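Local atomic coordinates of 2-oxoadipate dioxygenase/decarboxylase (Pseudomonas putida, PDB entry 6W1G), a protein that catalyses the iron(II)-dependent decarboxylation and hydroxylation of 2-oxoadipate to (R)-2-hydroxyglutarate, using dioxygen, in D-lysine catabolism. Residues 78-82 and 429-433; 94-98 and 435-440; 156-161 and 185-189. All coordinates share one frame; numbering follows the deposited sequence. Where two conformers were deposited one is given.

Interaction 1: 78-82 and 429-433; sequences AEELA and FEAAL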
loop_
_atom_site.group_PDB
_atom_site.type_symbol
_atom_site.label_atom_id
_atom_site.label_comp_id
_atom_site.label_asym_id
_atom_site.label_seq_id
_atom_site.Cartn_x
_atom_site.Cartn_y
_atom_site.Cartn_z
ATOM N N ALA A 78 -14.012 -8.873 14.207
ATOM C CA ALA A 78 -14.877 -8.154 13.275
ATOM C C ALA A 78 -15.190 -6.744 13.765
ATOM O O ALA A 78 -15.183 -5.783 12.978
ATOM C CB ALA A 78 -16.182 -8.937 13.026
ATOM N N GLU A 79 -15.485 -6.598 15.055
ATOM C CA GLU A 79 -15.798 -5.283 15.601
ATOM C C GLU A 79 -14.608 -4.327 15.450
ATOM O O GLU A 79 -14.788 -3.141 15.148
ATOM C CB GLU A 79 -16.193 -5.476 17.060
ATOM C CG GLU A 79 -17.509 -6.288 17.301
ATOM C CD GLU A 79 -17.563 -7.771 16.869
ATOM O OE1 GLU A 79 -16.563 -8.538 16.939
ATOM O OE2 GLU A 79 -18.679 -8.197 16.525
ATOM N N GLU A 80 -13.382 -4.835 15.660
ATOM C CA GLU A 80 -12.198 -4.002 15.455
ATOM C C GLU A 80 -12.077 -3.564 13.997
ATOM O O GLU A 80 -11.747 -2.406 13.723
ATOM C CB GLU A 80 -10.924 -4.723 15.908
ATOM C CG GLU A 80 -10.818 -4.838 17.444
ATOM C CD GLU A 80 -9.652 -5.654 17.935
ATOM O OE1 GLU A 80 -8.879 -6.185 17.122
ATOM O OE2 GLU A 80 -9.526 -5.757 19.170
ATOM N N LEU A 81 -12.307 -4.478 13.063
ATOM C CA LEU A 81 -12.225 -4.127 11.647
ATOM C C LEU A 81 -13.280 -3.096 11.265
ATOM O O LEU A 81 -12.994 -2.113 10.566
ATOM C CB LEU A 81 -12.352 -5.384 10.775
ATOM C CG LEU A 81 -12.223 -5.139 9.277
ATOM C CD1 LEU A 81 -10.854 -4.608 8.877
ATOM C CD2 LEU A 81 -12.541 -6.424 8.533
ATOM N N ALA A 82 -14.512 -3.301 11.710
ATOM C CA ALA A 82 -15.577 -2.361 11.375
ATOM C C ALA A 82 -15.308 -0.988 11.949
ATOM O O ALA A 82 -15.558 0.030 11.304
ATOM C CB ALA A 82 -16.925 -2.895 11.882
ATOM N N PHE A 429 -15.370 -11.519 4.976
ATOM C CA PHE A 429 -14.602 -10.326 5.262
ATOM C C PHE A 429 -15.500 -9.099 5.223
ATOM O O PHE A 429 -15.418 -8.226 6.088
ATOM C CB PHE A 429 -13.473 -10.187 4.248
ATOM C CG PHE A 429 -12.519 -9.062 4.583
ATOM C CD1 PHE A 429 -11.490 -9.242 5.484
ATOM C CD2 PHE A 429 -12.691 -7.813 4.019
ATOM C CE1 PHE A 429 -10.619 -8.211 5.828
ATOM C CE2 PHE A 429 -11.829 -6.771 4.350
ATOM C CZ PHE A 429 -10.783 -6.976 5.241
ATOM N N GLU A 430 -16.339 -8.987 4.187
ATOM C CA GLU A 430 -17.189 -7.811 4.038
ATOM C C GLU A 430 -18.260 -7.727 5.121
ATOM O O GLU A 430 -18.611 -6.627 5.560
ATOM C CB GLU A 430 -17.780 -7.748 2.618
ATOM C CG GLU A 430 -16.685 -7.515 1.585
ATOM C CD GLU A 430 -17.186 -7.474 0.155
ATOM O OE1 GLU A 430 -18.207 -8.112 -0.157
ATOM O OE2 GLU A 430 -16.547 -6.785 -0.654
ATOM N N ALA A 431 -18.749 -8.866 5.593
ATOM C CA ALA A 431 -19.693 -8.843 6.695
ATOM C C ALA A 431 -19.034 -8.292 7.948
ATOM O O ALA A 431 -19.643 -7.506 8.693
ATOM C CB ALA A 431 -20.236 -10.251 6.916
ATOM N N ALA A 432 -17.781 -8.684 8.194
ATOM C CA ALA A 432 -17.036 -8.174 9.348
ATOM C C ALA A 432 -16.732 -6.693 9.201
ATOM O O ALA A 432 -16.854 -5.921 10.153
ATOM C CB ALA A 432 -15.742 -8.971 9.488
ATOM N N LEU A 433 -16.364 -6.279 7.990
ATOM C CA LEU A 433 -15.990 -4.900 7.709
ATOM C C LEU A 433 -17.169 -3.946 7.820
ATOM O O LEU A 433 -17.002 -2.776 8.200
ATOM C CB LEU A 433 -15.454 -4.870 6.280
ATOM C CG LEU A 433 -14.940 -3.559 5.710
ATOM C CD1 LEU A 433 -13.765 -3.014 6.468
ATOM C CD2 LEU A 433 -14.548 -3.766 4.247
HETATM O O HOH W 1 -17.500 -0.348 9.338
#
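Leu81 of helix 78-90 reaches across to Phe429, Ala432 and Leu433 of helix 424-433, a helix-helix contact laid against the mixed sheet of this glyoxalase-clan protein. The two short axes pass 8.3 Å apart with a signed crossing angle of -69°, a close approach that the alanines at the crossing allow: Ala78 CB meets Ala432 CB at 3.6 Å. From its CB, Leu81 sends CG anti to the backbone N (chi1 -178°), and this carries CG to 3.8 Å from Leu433 CD1. There the side chain forks. CD1 of Leu81 stays beside the same Leu433 methyl, while Leu81 CD2 comes over one face of the Phe429 ring, offset toward its rim, in a CH-pi contact 4.0 Å from the centroid and 25° off the normal; it also touches Ala432 CB and Leu433 CB. From the sheet, Thr130 and Leu132 of strand 127-133 touch Leu81, and Phe113 of strand 108-114 touches Leu433. No direct hydrogen bond joins the segments. The backbones instead draw together through a CA-H...O contact, Ala82 CA to Leu433 O at 3.5 Å, and through a water that donates to both Ala82 O, at 2.8 Å, and Leu433 O.

Interaction 2: 94-98 and 435-440; sequences QPVGY and LQVQDE
Chi1 of Glu440 is 65°, placing CG between the backbone N and carbonyl carbon, and a bend at chi2 (-83°) then folds the carboxylate back toward the strand, with OE1 resting 3.5 Å from Gly97 CA. Its other oxygen, OE2, accepts from a water that in turn accepts from Tyr98 N. Gln438 is bent at chi2 as well; in one of its two conformers NE2 makes at most a weak, doubtful hydrogen bond to Gln94 OE1, the amide planes 22° apart. Between these side chains the backbones form a single beta bridge, Val96 with Gln438. Gln438 N gives a nearly straight bond to Pro95 O at 2.8 Å, and Gln438 O receives Gly97 N at 3.0 Å, in the carbonyl plane. The linker between helices 424-433 and 440-458 thus binds strand 94-100, which is outermost in the five-stranded mixed sheet and pairs through Gln94 and Val96 with strand 108-114. Apolar groups fill in along the linker. Pro95 CG and Leu435 CD1 meet tip to tip at 3.9 Å, and Val437 sets its branched side chain against Gly97 O, with CG2 also reaching Tyr98 CB. Val96 CG1 packs 3.6 Å from Glu440 CB. Tyr98 OH is hydrogen-bonded to His109 ND1, and Asp439 is the N-cap of the following helix, where its OD1 accepts a weak hydrogen bond from Leu441 N.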
loop_
_atom_site.group_PDB
_atom_site.type_symbol
_atom_site.label_atom_id
_atom_site.label_comp_id
_atom_site.label_asym_id
_atom_site.label_seq_id
_atom_site.Cartn_x
_atom_site.Cartn_y
_atom_site.Cartn_z
ATOM N N GLN A 94 -10.983 4.654 2.263
ATOM C CA GLN A 94 -11.980 3.638 2.016
ATOM C C GLN A 94 -11.327 2.292 1.810
ATOM O O GLN A 94 -10.198 2.227 1.335
ATOM C CB GLN A 94 -12.821 3.978 0.794
ATOM C CG GLN A 94 -13.470 5.311 0.903
ATOM C CD GLN A 94 -14.214 5.660 -0.368
ATOM O OE1 GLN A 94 -15.014 4.860 -0.869
ATOM N NE2 GLN A 94 -13.946 6.848 -0.915
ATOM N N PRO A 95 -12.028 1.183 2.089
ATOM C CA PRO A 95 -11.423 -0.149 1.873
ATOM C C PRO A 95 -11.396 -0.516 0.400
ATOM O O PRO A 95 -12.450 -0.509 -0.254
ATOM C CB PRO A 95 -12.347 -1.080 2.663
ATOM C CG PRO A 95 -13.670 -0.330 2.660
ATOM C CD PRO A 95 -13.369 1.115 2.721
ATOM N N VAL A 96 -10.216 -0.823 -0.107
ATOM C CA VAL A 96 -10.024 -1.151 -1.516
ATOM C C VAL A 96 -9.330 -2.500 -1.591
ATOM O O VAL A 96 -8.280 -2.703 -0.971
ATOM C CB VAL A 96 -9.189 -0.075 -2.239
ATOM C CG1 VAL A 96 -9.021 -0.464 -3.692
ATOM C CG2 VAL A 96 -9.829 1.283 -2.076
ATOM N N GLY A 97 -9.890 -3.408 -2.396
ATOM C CA GLY A 97 -9.282 -4.687 -2.640
ATOM C C GLY A 97 -9.500 -5.704 -1.552
ATOM O O GLY A 97 -9.950 -5.403 -0.448
ATOM N N TYR A 98 -9.175 -6.953 -1.870
ATOM C CA TYR A 98 -9.323 -8.057 -0.933
ATOM C C TYR A 98 -8.208 -9.056 -1.203
ATOM O O TYR A 98 -7.961 -9.456 -2.343
ATOM C CB TYR A 98 -10.698 -8.728 -1.109
ATOM C CG TYR A 98 -10.829 -9.957 -0.248
ATOM C CD1 TYR A 98 -10.842 -9.865 1.144
ATOM C CD2 TYR A 98 -10.898 -11.218 -0.807
ATOM C CE1 TYR A 98 -10.918 -10.967 1.946
ATOM C CE2 TYR A 98 -10.987 -12.337 -0.004
ATOM C CZ TYR A 98 -11.012 -12.218 1.366
ATOM O OH TYR A 98 -11.107 -13.376 2.118
ATOM N N LEU A 435 -18.994 -3.122 5.154
ATOM C CA LEU A 435 -19.290 -2.649 3.807
ATOM C C LEU A 435 -18.513 -3.490 2.813
ATOM O O LEU A 435 -17.708 -4.339 3.185
ATOM C CB LEU A 435 -19.063 -1.151 3.678
ATOM C CG LEU A 435 -17.640 -0.721 3.849
ATOM C CD1 LEU A 435 -17.410 0.542 3.013
ATOM C CD2 LEU A 435 -17.403 -0.456 5.274
ATOM N N GLN A 436 -18.786 -3.258 1.525
ATOM C CA GLN A 436 -18.061 -3.965 0.473
ATOM C C GLN A 436 -16.749 -3.252 0.163
ATOM O O GLN A 436 -16.661 -2.030 0.288
ATOM C CB GLN A 436 -18.915 -4.048 -0.790
ATOM C CG GLN A 436 -20.035 -5.037 -0.611
ATOM C CD GLN A 436 -20.625 -5.491 -1.917
ATOM O OE1 GLN A 436 -20.574 -6.671 -2.249
ATOM N NE2 GLN A 436 -21.192 -4.562 -2.671
ATOM N N VAL A 437 -15.710 -4.036 -0.150
ATOM C CA VAL A 437 -14.448 -3.426 -0.582
ATOM C C VAL A 437 -14.639 -2.863 -1.989
ATOM O O VAL A 437 -15.469 -3.360 -2.779
ATOM C CB VAL A 437 -13.257 -4.395 -0.512
ATOM C CG1 VAL A 437 -13.182 -4.985 0.908
ATOM C CG2 VAL A 437 -13.303 -5.478 -1.553
ATOM N N GLN A 438 -13.951 -1.781 -2.280
ATOM C CA GLN A 438 -13.996 -1.176 -3.598
ATOM C C GLN A 438 -13.120 -1.976 -4.557
ATOM O O GLN A 438 -12.111 -2.566 -4.171
ATOM C CB GLN A 438 -13.466 0.252 -3.531
ATOM C CG GLN A 438 -14.357 1.289 -2.952
ATOM C CD GLN A 438 -14.921 2.089 -4.078
ATOM O OE1 GLN A 438 -15.455 1.527 -5.033
ATOM N NE2 GLN A 438 -14.761 3.402 -4.015
ATOM N N ASP A 439 -13.511 -1.959 -5.834
ATOM C CA ASP A 439 -12.758 -2.618 -6.904
ATOM C C ASP A 439 -11.720 -1.630 -7.421
ATOM O O ASP A 439 -12.058 -0.640 -8.097
ATOM C CB ASP A 439 -13.728 -3.021 -8.006
ATOM C CG ASP A 439 -13.058 -3.607 -9.238
ATOM O OD1 ASP A 439 -11.816 -3.734 -9.315
ATOM O OD2 ASP A 439 -13.824 -3.954 -10.162
ATOM N N GLU A 440 -10.449 -1.915 -7.132
ATOM C CA GLU A 440 -9.379 -1.009 -7.536
ATOM C C GLU A 440 -9.321 -0.820 -9.034
ATOM O O GLU A 440 -8.968 0.262 -9.494
ATOM C CB GLU A 440 -8.029 -1.450 -6.986
ATOM C CG GLU A 440 -7.455 -2.778 -7.471
ATOM C CD GLU A 440 -7.986 -3.992 -6.726
ATOM O OE1 GLU A 440 -9.029 -3.890 -6.050
ATOM O OE2 GLU A 440 -7.346 -5.059 -6.807
HETATM O O HOH W 2 -8.112 -7.178 -4.613
#

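Interaction 3: 156-161 and 185-189; sequences IFTSRA and EALHT
Residues 156-158 run as a loop into the helix that starts at Ser159, and this turn lies along residues 185-189, with Ala161 CA 5.2 Å from Glu185 CA and Phe157 CA 5.7 Å from Thr189 CA. Thr158 is the N-cap: its OG1 accepts from Ala161 N at 3.0 Å and donates its own proton to Glu185 OE1 at 2.7 Å. Chi1 of 72° sets that hydroxyl between backbone N and carbonyl carbon, where it can serve both partners; it meets the carboxylate on the anti side, 24° out of plane. Arg160 crosses Glu185 at about a right angle, Arg160 CB 3.6 Å from Glu185 CD, while its guanidinium goes to Glu163. With an alanine replacing Glu185, the Thr158 hydroxyl would probably be left without its acceptor and Arg160 CB without its packing surface. One water accepts from Thr158 N, donates to Glu185 O and lies 2.6 Å from Thr189 OG1; another donates to Ile156 O and Thr189 O. Toward the rest of the fold, Phe157 packs on Thr83, Ile84 and Leu87 of helix 78-90, and Ala186 and Leu187 face helix 9-27.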
loop_
_atom_site.group_PDB
_atom_site.type_symbol
_atom_site.label_atom_id
_atom_site.label_comp_id
_atom_site.label_asym_id
_atom_site.label_seq_id
_atom_site.Cartn_x
_atom_site.Cartn_y
_atom_site.Cartn_z
ATOM N N ILE A 156 -9.151 -1.517 21.789
ATOM C CA ILE A 156 -7.993 -0.933 21.125
ATOM C C ILE A 156 -8.119 0.543 20.793
ATOM O O ILE A 156 -7.129 1.162 20.419
ATOM C CB ILE A 156 -7.629 -1.749 19.871
ATOM C CG1 ILE A 156 -8.665 -1.589 18.761
ATOM C CG2 ILE A 156 -7.364 -3.222 20.239
ATOM C CD1 ILE A 156 -8.224 -2.203 17.457
ATOM N N PHE A 157 -9.295 1.140 20.886
ATOM C CA PHE A 157 -9.520 2.537 20.588
ATOM C C PHE A 157 -9.754 3.324 21.863
ATOM O O PHE A 157 -10.482 2.861 22.758
ATOM C CB PHE A 157 -10.749 2.704 19.729
ATOM C CG PHE A 157 -10.723 1.857 18.485
ATOM C CD1 PHE A 157 -9.911 2.173 17.415
ATOM C CD2 PHE A 157 -11.469 0.675 18.425
ATOM C CE1 PHE A 157 -9.900 1.346 16.275
ATOM C CE2 PHE A 157 -11.453 -0.136 17.314
ATOM C CZ PHE A 157 -10.689 0.188 16.251
ATOM N N THR A 158 -9.165 4.510 21.948
ATOM C CA THR A 158 -9.468 5.357 23.085
ATOM C C THR A 158 -10.893 5.872 22.988
ATOM O O THR A 158 -11.474 6.011 21.910
ATOM C CB THR A 158 -8.516 6.535 23.228
ATOM O OG1 THR A 158 -8.786 7.475 22.188
ATOM C CG2 THR A 158 -7.049 6.103 23.185
ATOM N N SER A 159 -11.474 6.146 24.154
ATOM C CA SER A 159 -12.817 6.688 24.169
ATOM C C SER A 159 -12.892 8.012 23.411
ATOM O O SER A 159 -13.902 8.279 22.729
ATOM C CB SER A 159 -13.317 6.851 25.603
ATOM O OG SER A 159 -13.538 5.589 26.192
ATOM N N ARG A 160 -11.852 8.848 23.525
ATOM C CA ARG A 160 -11.867 10.123 22.817
ATOM C C ARG A 160 -11.835 9.905 21.293
ATOM O O ARG A 160 -12.522 10.608 20.542
ATOM C CB ARG A 160 -10.707 11.016 23.265
ATOM C CG ARG A 160 -10.819 12.443 22.768
ATOM C CD ARG A 160 -11.863 13.217 23.581
ATOM N NE ARG A 160 -12.018 14.568 23.018
ATOM C CZ ARG A 160 -13.061 14.993 22.312
ATOM N NH1 ARG A 160 -14.130 14.210 22.113
ATOM N NH2 ARG A 160 -13.022 16.197 21.789
ATOM N N ALA A 161 -11.047 8.929 20.825
ATOM C CA ALA A 161 -11.083 8.631 19.391
ATOM C C ALA A 161 -12.489 8.274 18.941
ATOM O O ALA A 161 -12.951 8.727 17.900
ATOM C CB ALA A 161 -10.103 7.513 19.051
ATOM N N GLU A 185 -5.300 10.948 19.134
ATOM C CA GLU A 185 -6.006 9.847 19.759
ATOM C C GLU A 185 -5.958 8.601 18.920
ATOM O O GLU A 185 -5.812 7.493 19.440
ATOM C CB GLU A 185 -7.437 10.270 20.068
ATOM C CG GLU A 185 -7.553 11.316 21.124
ATOM C CD GLU A 185 -7.159 10.844 22.534
ATOM O OE1 GLU A 185 -7.205 9.630 22.820
ATOM O OE2 GLU A 185 -6.839 11.720 23.369
ATOM N N ALA A 186 -6.126 8.756 17.617
ATOM C CA ALA A 186 -6.034 7.609 16.715
ATOM C C ALA A 186 -4.664 6.963 16.772
ATOM O O ALA A 186 -4.544 5.741 16.701
ATOM C CB ALA A 186 -6.310 8.052 15.288
ATOM N N LEU A 187 -3.615 7.777 16.881
ATOM C CA LEU A 187 -2.269 7.239 16.878
ATOM C C LEU A 187 -2.043 6.284 18.036
ATOM O O LEU A 187 -1.276 5.327 17.902
ATOM C CB LEU A 187 -1.305 8.412 16.968
ATOM C CG LEU A 187 0.148 8.216 16.572
ATOM C CD1 LEU A 187 0.233 7.848 15.142
ATOM C CD2 LEU A 187 0.902 9.505 16.858
ATOM N N HIS A 188 -2.719 6.513 19.169
ATOM C CA HIS A 188 -2.524 5.629 20.293
ATOM C C HIS A 188 -2.846 4.180 19.955
ATOM O O HIS A 188 -2.237 3.253 20.510
ATOM C CB HIS A 188 -3.397 6.086 21.457
ATOM C CG HIS A 188 -2.977 7.362 22.097
ATOM N ND1 HIS A 188 -1.660 7.664 22.390
ATOM C CD2 HIS A 188 -3.715 8.396 22.562
ATOM C CE1 HIS A 188 -1.608 8.843 22.991
ATOM N NE2 HIS A 188 -2.843 9.306 23.113
ATOM N N THR A 189 -3.779 3.961 19.017
ATOM C CA THR A 189 -4.174 2.609 18.651
ATOM C C THR A 189 -3.001 1.810 18.138
ATOM O O THR A 189 -2.991 0.587 18.284
ATOM C CB THR A 189 -5.294 2.668 17.628
ATOM O OG1 THR A 189 -6.399 3.319 18.229
ATOM C CG2 THR A 189 -5.792 1.331 17.227
HETATM O O HOH W 3 -4.517 -0.185 20.725
HETATM O O HOH W 4 -7.458 5.229 19.695
#

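How the interactions relate
Interactions 1 and 2, with centres 12 Å apart, are joined directly: Glu430 OE2 lies 2.9 Å from Val437 N, a probable hydrogen bond, and Phe429 CB packs on Tyr98 CE1 at 3.5 Å. Their segments alternate along the chain, so the C-terminal region returns to both helix 78-90 and the strand after it. Interaction 3 meets interaction 1 through Glu80, which touches Ile156 and Phe157, but stays about 13 Å from interaction 2 at the nearest atoms. The substrate and metal site stands somewhat apart: side chain to side chain, Tyr98 is about 8 Å from Val402, Leu81 about 10 Å from Arg74 and Val96 about 12 Å from the metal ligand His70.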